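PDB 3KNZ: putative sugar binding protein from Salmonella enterica subsp. enterica serovar Typhimurium, which probably binds carbohydrate derivatives such as sugar phosphates through its sugar isomerase (SIS) fold. Local coordinates for residues 257-260 with 261-264; 267-270 with 271-275. All blocks are in the same frame, centred on the assembly; numbering follows the deposited sequence.

Interactions 1 and 2 follow one another in the connection between strands 253-257 and 273-278, their centres about 13 Å apart. Both are partly buried, and helix 284-296 covers the apolar side of both, but their chemistry differs. Residues 257-264 form a capped helical turn, knit by successive backbone bonds, with another flank against the second subunit. Residues 267-275 form a chain reversal leading into a strand, where one polar turn lies at the exposed end and an aromatic ring fills the inner side. They meet directly: Phe261 CZ lies 3.9 Å from Phe269 CD2, and Phe261 also packs on Ala268 and Leu275, giving the two segments a common apolar layer.

Interaction 1 (257-260 with 261-264)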
ATOM      1  N   GLU A 257       5.906  -7.125  -5.691  1.00 25.21           N
ATOM      2  CA  GLU A 257       5.317  -7.639  -6.909  1.00 25.25           C
ATOM      3  C   GLU A 257       6.506  -7.643  -7.883  1.00 25.39           C
ATOM      4  O   GLU A 257       7.370  -6.765  -7.814  1.00 24.31           O
ATOM      5  CB  GLU A 257       4.163  -6.769  -7.391  1.00 25.19           C
ATOM      6  CG  GLU A 257       3.524  -7.255  -8.704  1.00 26.26           C
ATOM      7  CD  GLU A 257       4.272  -6.807  -9.954  1.00 28.76           C
ATOM      8  OE1 GLU A 257       4.772  -5.659  -9.980  1.00 28.12           O
ATOM      9  OE2 GLU A 257       4.338  -7.594 -10.925  1.00 31.70           O
ATOM     10  N   PHE A 258       6.566  -8.633  -8.768  1.00 25.52           N
ATOM     11  CA  PHE A 258       7.727  -8.799  -9.653  1.00 25.24           C
ATOM     12  C   PHE A 258       8.233  -7.553 -10.381  1.00 25.07           C
ATOM     13  O   PHE A 258       9.418  -7.221 -10.277  1.00 25.21           O
ATOM     14  CB  PHE A 258       7.495  -9.924 -10.671  1.00 24.72           C
ATOM     15  CG  PHE A 258       8.670 -10.161 -11.583  1.00 23.44           C
ATOM     16  CD1 PHE A 258       9.823 -10.743 -11.104  1.00 22.80           C
ATOM     17  CD2 PHE A 258       8.621  -9.798 -12.916  1.00 23.43           C
ATOM     18  CE1 PHE A 258      10.902 -10.957 -11.933  1.00 23.20           C
ATOM     19  CE2 PHE A 258       9.698 -10.016 -13.744  1.00 24.34           C
ATOM     20  CZ  PHE A 258      10.838 -10.596 -13.251  1.00 22.40           C
ATOM     21  N   GLU A 259       7.363  -6.884 -11.132  1.00 24.56           N
ATOM     22  CA  GLU A 259       7.780  -5.714 -11.921  1.00 24.45           C
ATOM     23  C   GLU A 259       8.145  -4.516 -11.056  1.00 24.15           C
ATOM     24  O   GLU A 259       9.043  -3.752 -11.399  1.00 24.23           O
ATOM     25  CB  GLU A 259       6.705  -5.335 -12.935  1.00 24.64           C
ATOM     26  CG  GLU A 259       6.402  -6.436 -13.955  1.00 23.45           C
ATOM     27  CD  GLU A 259       7.572  -6.748 -14.873  1.00 25.80           C
ATOM     28  OE1 GLU A 259       8.522  -5.934 -14.945  1.00 25.59           O
ATOM     29  OE2 GLU A 259       7.533  -7.814 -15.530  1.00 24.01           O
ATOM     30  N   GLU A 260       7.448  -4.339  -9.944  1.00 23.83           N
ATOM     31  CA  GLU A 260       7.799  -3.269  -9.026  1.00 24.18           C
ATOM     32  C   GLU A 260       9.225  -3.530  -8.550  1.00 24.58           C
ATOM     33  O   GLU A 260      10.032  -2.607  -8.431  1.00 25.19           O
ATOM     34  CB  GLU A 260       6.839  -3.230  -7.837  1.00 23.96           C
ATOM     35  CG  GLU A 260       5.439  -2.845  -8.220  1.00 26.38           C
ATOM     36  CD  GLU A 260       5.394  -1.494  -8.876  1.00 29.17           C
ATOM     37  OE1 GLU A 260       5.874  -0.527  -8.254  1.00 30.34           O
ATOM     38  OE2 GLU A 260       4.876  -1.397 -10.008  1.00 34.18           O
ATOM     39  N   PHE A 261       9.518  -4.807  -8.301  1.00 24.44           N
ATOM     40  CA  PHE A 261      10.825  -5.250  -7.858  1.00 24.49           C
ATOM     41  C   PHE A 261      11.900  -4.928  -8.896  1.00 25.30           C
ATOM     42  O   PHE A 261      12.926  -4.342  -8.561  1.00 24.90           O
ATOM     43  CB  PHE A 261      10.800  -6.745  -7.555  1.00 23.98           C
ATOM     44  CG  PHE A 261      12.098  -7.273  -7.050  1.00 24.05           C
ATOM     45  CD1 PHE A 261      12.489  -7.048  -5.746  1.00 25.17           C
ATOM     46  CD2 PHE A 261      12.933  -7.994  -7.877  1.00 25.15           C
ATOM     47  CE1 PHE A 261      13.687  -7.530  -5.276  1.00 25.54           C
ATOM     48  CE2 PHE A 261      14.125  -8.475  -7.412  1.00 25.58           C
ATOM     49  CZ  PHE A 261      14.503  -8.241  -6.105  1.00 25.52           C
ATOM     50  N   ILE A 262      11.670  -5.302 -10.150  1.00 25.93           N
ATOM     51  CA  ILE A 262      12.625  -4.987 -11.204  1.00 26.54           C
ATOM     52  C   ILE A 262      12.830  -3.470 -11.301  1.00 27.38           C
ATOM     53  O   ILE A 262      13.963  -2.978 -11.352  1.00 26.99           O
ATOM     54  CB  ILE A 262      12.140  -5.487 -12.579  1.00 26.76           C
ATOM     55  CG1 ILE A 262      12.111  -7.020 -12.624  1.00 26.96           C
ATOM     56  CG2 ILE A 262      13.034  -4.944 -13.683  1.00 25.59           C
ATOM     57  CD1 ILE A 262      13.437  -7.678 -12.315  1.00 27.55           C
ATOM     58  N   HIS A 263      11.721  -2.738 -11.303  1.00 27.63           N
ATOM     59  CA  HIS A 263      11.751  -1.293 -11.449  1.00 28.07           C
ATOM     60  C   HIS A 263      12.510  -0.566 -10.320  1.00 27.89           C
ATOM     61  O   HIS A 263      13.121   0.477 -10.565  1.00 27.30           O
ATOM     62  CB  HIS A 263      10.322  -0.768 -11.592  1.00 28.28           C
ATOM     63  CG  HIS A 263      10.243   0.694 -11.905  1.00 31.01           C
ATOM     64  ND1 HIS A 263       9.738   1.619 -11.017  1.00 32.66           N
ATOM     65  CD2 HIS A 263      10.628   1.392 -12.998  1.00 32.33           C
ATOM     66  CE1 HIS A 263       9.799   2.823 -11.556  1.00 33.41           C
ATOM     67  NE2 HIS A 263      10.339   2.713 -12.757  1.00 33.19           N
ATOM     68  N   GLY A 264      12.486  -1.114  -9.104  1.00 27.10           N
ATOM     69  CA  GLY A 264      13.209  -0.514  -7.973  1.00 26.37           C
ATOM     70  C   GLY A 264      14.273  -1.437  -7.389  1.00 26.19           C
ATOM     71  O   GLY A 264      14.552  -1.383  -6.190  1.00 25.48           O
TER
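Phe261 closes the first helical turn: its N donates to Glu257 O at 2.9 Å. Its CB sits 3.1 Å from Phe258 O, while the ring turns inward to Tyr256 and to Leu289 of helix 284-296. Ile262 combines a backbone bond with a side-chain contact. Its N reaches Phe258 O at 3.0 Å, and its CG1 lies over one face of the Phe258 ring, 4.1 Å from the centroid and displaced toward the rim. This CH-pi contact follows from the torsions: CG1 of Ile262 stands beside the backbone N (chi1 -67°), and the Phe258 ring, anti to its own N (chi1 -179°), runs alongside. His263 N continues the series to Glu259 O at 2.9 Å. Gly264, which leaves helical geometry and is the N-cap residue of helix 265-268, still gives its N to Glu260 O at 3.0 Å.

At the N-cap, the Glu257 carboxylate divides between two amides, OE1 taking Glu260 N at 3.0 Å and OE2 taking Glu259 N at 3.1 Å, both from above its plane. Glu259 OE2 makes a salt bridge with Arg285, and Glu260 OE1 a hydrogen bond with Ser58 of the second subunit. The short helix is thus capped at its N-terminal end by the buried Glu257 carboxylate, which satisfies amides that lack partners within the helix, while one flank is apolar and another carries polar groups to the subunit interface.

Interaction 2 (267-270 with 271-275); sequences NAFN and AQSAL
Hydrogen bonds of three sorts tie Asn270 to the residues that follow it. The main-chain bond runs from Ser273 N to Asn270 O at 2.8 Å and closes a type I beta turn from Asn270 to Ser273. A side-chain acceptor adds to it: Asn270 OD1 takes Gln272 N at 2.9 Å, an Asx turn inside the beta turn. With chi1 at 66°, CG of Asn270 lies between its backbone N and carbonyl carbon, which swings OD1 forward over the turn. The third bond runs the other way, from Asn270 N to Ser273 OG at 3.1 Å, and is fairly straight (161°). The same hydroxyl is also hydrogen-bonded to Asp225, so the buried oxygen has partners on two separate pieces of chain.

Apolar contacts gather on the ring of Phe269. Ser273 CB presses onto one face, 3.4 Å from the centroid and 16° off the ring normal, a close CH-pi contact. Leu275 CB approaches CE2 of Phe269 at 3.7 Å, the two side chains crossing at about a right angle, and Leu275 N lies at the ring edge in its plane. Leu293 of helix 284-296 packs on both Phe269 and Leu275.

Ala274 and Leu275 already belong to strand 273-278. Ala274 bonds through its backbone to Asp225 and Arg227 of strand 225-230, and Leu275 to Tyr301 of strand 300-304 and to Ser299 just before it. This is the helix-to-strand turn of a beta-alpha-beta crossover in a five-stranded parallel sheet, consistent with a second SIS-like alpha/beta domain.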
ATOM      1  N   ASN A 267      17.244  -0.492  -4.894  1.00 27.81           N
ATOM      2  CA  ASN A 267      16.822  -0.106  -3.559  1.00 28.11           C
ATOM      3  C   ASN A 267      16.246  -1.293  -2.798  1.00 27.93           C
ATOM      4  O   ASN A 267      16.126  -1.256  -1.582  1.00 28.77           O
ATOM      5  CB  ASN A 267      15.814   1.039  -3.620  1.00 28.29           C
ATOM      6  CG  ASN A 267      16.455   2.364  -4.007  1.00 29.65           C
ATOM      7  OD1 ASN A 267      17.648   2.574  -3.796  1.00 30.50           O
ATOM      8  ND2 ASN A 267      15.660   3.267  -4.558  1.00 30.76           N
ATOM      9  N   ALA A 268      15.936  -2.368  -3.509  1.00 28.25           N
ATOM     10  CA  ALA A 268      15.331  -3.533  -2.887  1.00 27.94           C
ATOM     11  C   ALA A 268      16.242  -4.757  -2.807  1.00 28.35           C
ATOM     12  O   ALA A 268      15.822  -5.781  -2.272  1.00 30.07           O
ATOM     13  CB  ALA A 268      14.060  -3.899  -3.643  1.00 27.24           C
ATOM     14  N   PHE A 269      17.475  -4.676  -3.308  1.00 27.12           N
ATOM     15  CA  PHE A 269      18.319  -5.864  -3.342  1.00 25.71           C
ATOM     16  C   PHE A 269      19.777  -5.559  -3.601  1.00 25.42           C
ATOM     17  O   PHE A 269      20.095  -4.623  -4.324  1.00 25.13           O
ATOM     18  CB  PHE A 269      17.825  -6.768  -4.473  1.00 25.33           C
ATOM     19  CG  PHE A 269      18.274  -8.191  -4.362  1.00 24.43           C
ATOM     20  CD1 PHE A 269      19.462  -8.609  -4.922  1.00 24.73           C
ATOM     21  CD2 PHE A 269      17.488  -9.124  -3.710  1.00 25.59           C
ATOM     22  CE1 PHE A 269      19.863  -9.930  -4.819  1.00 24.99           C
ATOM     23  CE2 PHE A 269      17.887 -10.442  -3.607  1.00 26.06           C
ATOM     24  CZ  PHE A 269      19.075 -10.842  -4.161  1.00 25.00           C
ATOM     25  N   ASN A 270      20.660  -6.357  -3.007  1.00 25.91           N
ATOM     26  CA  ASN A 270      22.094  -6.253  -3.271  1.00 26.59           C
ATOM     27  C   ASN A 270      22.764  -7.618  -3.109  1.00 26.28           C
ATOM     28  O   ASN A 270      22.096  -8.599  -2.816  1.00 25.83           O
ATOM     29  CB  ASN A 270      22.770  -5.133  -2.450  1.00 26.90           C
ATOM     30  CG  ASN A 270      22.771  -5.384  -0.958  1.00 28.92           C
ATOM     31  OD1 ASN A 270      22.908  -6.516  -0.488  1.00 31.11           O
ATOM     32  ND2 ASN A 270      22.667  -4.300  -0.196  1.00 30.14           N
ATOM     33  N   ALA A 271      24.075  -7.677  -3.322  1.00 26.78           N
ATOM     34  CA  ALA A 271      24.829  -8.926  -3.234  1.00 26.87           C
ATOM     35  C   ALA A 271      24.604  -9.709  -1.940  1.00 27.07           C
ATOM     36  O   ALA A 271      24.679 -10.931  -1.949  1.00 27.63           O
ATOM     37  CB  ALA A 271      26.317  -8.639  -3.411  1.00 26.95           C
ATOM     38  N   GLN A 272      24.323  -9.012  -0.840  1.00 27.41           N
ATOM     39  CA  GLN A 272      24.127  -9.658   0.464  1.00 27.90           C
ATOM     40  C   GLN A 272      22.688 -10.170   0.661  1.00 26.78           C
ATOM     41  O   GLN A 272      22.386 -10.816   1.667  1.00 26.45           O
ATOM     42  CB  GLN A 272      24.431  -8.679   1.607  1.00 28.97           C
ATOM     43  CG  GLN A 272      25.572  -7.688   1.364  1.00 35.03           C
ATOM     44  CD  GLN A 272      26.883  -8.339   0.985  1.00 38.71           C
ATOM     45  OE1 GLN A 272      27.243  -9.400   1.496  1.00 39.95           O
ATOM     46  NE2 GLN A 272      27.619  -7.688   0.089  1.00 44.76           N
ATOM     47  N   SER A 273      21.805  -9.867  -0.285  1.00 25.52           N
ATOM     48  CA  SER A 273      20.404 -10.266  -0.192  1.00 24.91           C
ATOM     49  C   SER A 273      20.122 -11.660  -0.715  1.00 24.25           C
ATOM     50  O   SER A 273      20.832 -12.165  -1.581  1.00 24.41           O
ATOM     51  CB  SER A 273      19.535  -9.306  -0.994  1.00 24.68           C
ATOM     52  OG  SER A 273      19.666  -7.987  -0.530  1.00 26.61           O
ATOM     53  N   ALA A 274      19.065 -12.263  -0.176  1.00 23.87           N
ATOM     54  CA  ALA A 274      18.588 -13.570  -0.618  1.00 23.64           C
ATOM     55  C   ALA A 274      17.239 -13.337  -1.264  1.00 23.25           C
ATOM     56  O   ALA A 274      16.427 -12.554  -0.767  1.00 23.67           O
ATOM     57  CB  ALA A 274      18.457 -14.539   0.543  1.00 23.21           C
ATOM     58  N   LEU A 275      17.009 -13.993  -2.391  1.00 22.95           N
ATOM     59  CA  LEU A 275      15.752 -13.850  -3.092  1.00 23.16           C
ATOM     60  C   LEU A 275      14.982 -15.161  -3.046  1.00 23.12           C
ATOM     61  O   LEU A 275      15.551 -16.233  -3.271  1.00 23.33           O
ATOM     62  CB  LEU A 275      15.994 -13.462  -4.555  1.00 23.37           C
ATOM     63  CG  LEU A 275      14.743 -13.180  -5.398  1.00 23.04           C
ATOM     64  CD1 LEU A 275      13.985 -11.984  -4.836  1.00 21.79           C
ATOM     65  CD2 LEU A 275      15.114 -12.935  -6.852  1.00 20.51           C
TER